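Local coordinates for chromosomal replication initiator protein dnaA (Thermotoga maritima, PDB 2Z4S) that probably binds the bacterial replication origin in its ATP-bound form, assembles there into a right-handed spiral filament and starts chromosome replication, at residues A120-K125 and I150-V154. Residues are numbered along the deposited sequence; the frame is centred on the assembly and turned at random.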
loop_
_atom_site.group_PDB
_atom_site.type_symbol
_atom_site.label_atom_id
_atom_site.label_comp_id
_atom_site.label_asym_id
_atom_site.label_seq_id
_atom_site.Cartn_x
_atom_site.Cartn_y
_atom_site.Cartn_z
ATOM N N ALA A 120 0.373 -9.447 6.780
ATOM C CA ALA A 120 1.116 -8.230 7.043
ATOM C C ALA A 120 1.499 -8.078 8.522
ATOM O O ALA A 120 2.661 -7.814 8.849
ATOM C CB ALA A 120 0.291 -7.032 6.580
ATOM N N LEU A 121 0.516 -8.258 9.407
ATOM C CA LEU A 121 0.732 -8.128 10.853
ATOM C C LEU A 121 1.670 -9.211 11.347
ATOM O O LEU A 121 2.565 -8.950 12.148
ATOM C CB LEU A 121 -0.612 -8.201 11.607
ATOM C CG LEU A 121 -0.703 -7.789 13.091
ATOM C CD1 LEU A 121 -0.399 -8.965 13.978
ATOM C CD2 LEU A 121 0.240 -6.631 13.378
ATOM N N GLU A 122 1.463 -10.426 10.853
ATOM C CA GLU A 122 2.300 -11.547 11.237
ATOM C C GLU A 122 3.753 -11.254 10.848
ATOM O O GLU A 122 4.673 -11.388 11.668
ATOM C CB GLU A 122 1.805 -12.824 10.555
ATOM C CG GLU A 122 2.501 -14.093 11.025
ATOM C CD GLU A 122 2.281 -14.387 12.503
ATOM O OE1 GLU A 122 2.331 -13.455 13.333
ATOM O OE2 GLU A 122 2.077 -15.562 12.839
ATOM N N VAL A 123 3.949 -10.838 9.599
ATOM C CA VAL A 123 5.285 -10.517 9.101
ATOM C C VAL A 123 5.917 -9.358 9.869
ATOM O O VAL A 123 7.126 -9.348 10.099
ATOM C CB VAL A 123 5.254 -10.160 7.598
ATOM C CG1 VAL A 123 6.531 -9.464 7.206
ATOM C CG2 VAL A 123 5.079 -11.414 6.770
ATOM N N ALA A 124 5.098 -8.390 10.273
ATOM C CA ALA A 124 5.597 -7.233 11.004
ATOM C C ALA A 124 6.018 -7.592 12.411
ATOM O O ALA A 124 6.865 -6.932 13.003
ATOM C CB ALA A 124 4.545 -6.151 11.044
ATOM N N LYS A 125 5.415 -8.641 12.950
ATOM C CA LYS A 125 5.736 -9.083 14.298
ATOM C C LYS A 125 6.951 -9.997 14.278
ATOM O O LYS A 125 7.696 -10.094 15.256
ATOM C CB LYS A 125 4.524 -9.794 14.915
ATOM C CG LYS A 125 3.405 -8.834 15.305
ATOM C CD LYS A 125 2.298 -9.503 16.111
ATOM C CE LYS A 125 1.296 -8.456 16.621
ATOM N NZ LYS A 125 0.140 -9.030 17.369
ATOM N N ILE A 150 3.296 -2.339 8.126
ATOM C CA ILE A 150 4.425 -3.203 8.473
ATOM C C ILE A 150 5.584 -2.272 8.837
ATOM O O ILE A 150 6.292 -2.490 9.815
ATOM C CB ILE A 150 4.877 -4.082 7.270
ATOM C CG1 ILE A 150 3.744 -5.012 6.843
ATOM C CG2 ILE A 150 6.134 -4.863 7.626
ATOM C CD1 ILE A 150 4.107 -5.936 5.700
ATOM N N GLY A 151 5.756 -1.225 8.038
ATOM C CA GLY A 151 6.823 -0.279 8.278
ATOM C C GLY A 151 6.683 0.341 9.641
ATOM O O GLY A 151 7.508 0.123 10.523
ATOM N N ASN A 152 5.612 1.099 9.818
ATOM C CA ASN A 152 5.360 1.774 11.087
ATOM C C ASN A 152 5.369 0.871 12.305
ATOM O O ASN A 152 5.944 1.212 13.338
ATOM C CB ASN A 152 4.038 2.528 11.022
ATOM C CG ASN A 152 4.188 3.880 10.380
ATOM O OD1 ASN A 152 5.057 4.674 10.778
ATOM N ND2 ASN A 152 3.345 4.163 9.387
ATOM N N TYR A 153 4.726 -0.279 12.189
ATOM C CA TYR A 153 4.680 -1.197 13.298
ATOM C C TYR A 153 6.078 -1.590 13.701
ATOM O O TYR A 153 6.369 -1.680 14.885
ATOM C CB TYR A 153 3.913 -2.456 12.925
ATOM C CG TYR A 153 3.787 -3.435 14.065
ATOM C CD1 TYR A 153 2.842 -3.244 15.064
ATOM C CD2 TYR A 153 4.600 -4.567 14.134
ATOM C CE1 TYR A 153 2.699 -4.152 16.099
ATOM C CE2 TYR A 153 4.463 -5.485 15.168
ATOM C CZ TYR A 153 3.506 -5.270 16.146
ATOM O OH TYR A 153 3.344 -6.170 17.172
ATOM N N VAL A 154 6.947 -1.821 12.722
ATOM C CA VAL A 154 8.305 -2.242 13.036
ATOM C C VAL A 154 9.134 -1.119 13.577
ATOM O O VAL A 154 10.078 -1.355 14.318
ATOM C CB VAL A 154 9.040 -2.850 11.818
ATOM C CG1 VAL A 154 10.494 -3.137 12.186
ATOM C CG2 VAL A 154 8.361 -4.151 11.387
#
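With chi1 at -178°, Tyr-153 turns its CG opposite its own backbone N, which carries the ring across to Ala-124 and Lys-125; Ile-150, chi1 -62°, keeps CG1 beside its backbone N and CG2 anti to it, aiming them at Ala-120 and Ala-124. Ala-124 O comes to the Tyr-153 ring edge in the ring plane, while Ala-124 CB touches CD2 of that ring from off the plane, at 3.5 Å. Over one face sits Leu-121, whose CD2 is 4.4 Å from Tyr-153 CE1. The extended Lys-125 chain runs obliquely by the ring, with CG 3.5 Å from Tyr-153 CE2 and CE by the hydroxyl; no hydrogen bond joins the two residues. A leucine in place of Tyr-153 would probably leave the Lys-125 methylenes and the Leu-121 CD2 methyl without the ring they pack against. One turn earlier, Ile-150 packs from the buried side: its CG1 is 4.0 Å from Ala-120 CB, while CG2 lies 4.0 Å from Ala-124 CB. Ala-124 is thus wedged between Ile-150 and Tyr-153, its small methyl fitting segments whose axes run the same general way and cross at -35°. Val-154 CG2 adds a contact with Ala-124 O. Helix 143-157 follows the Walker A loop of this AAA+ domain, and beneath the pair Ile-150 rests on Leu-133, Val-231, Leu-199 and Ile-197 of the parallel sheet, while Val-123 reaches strands 133-136 and 229-234.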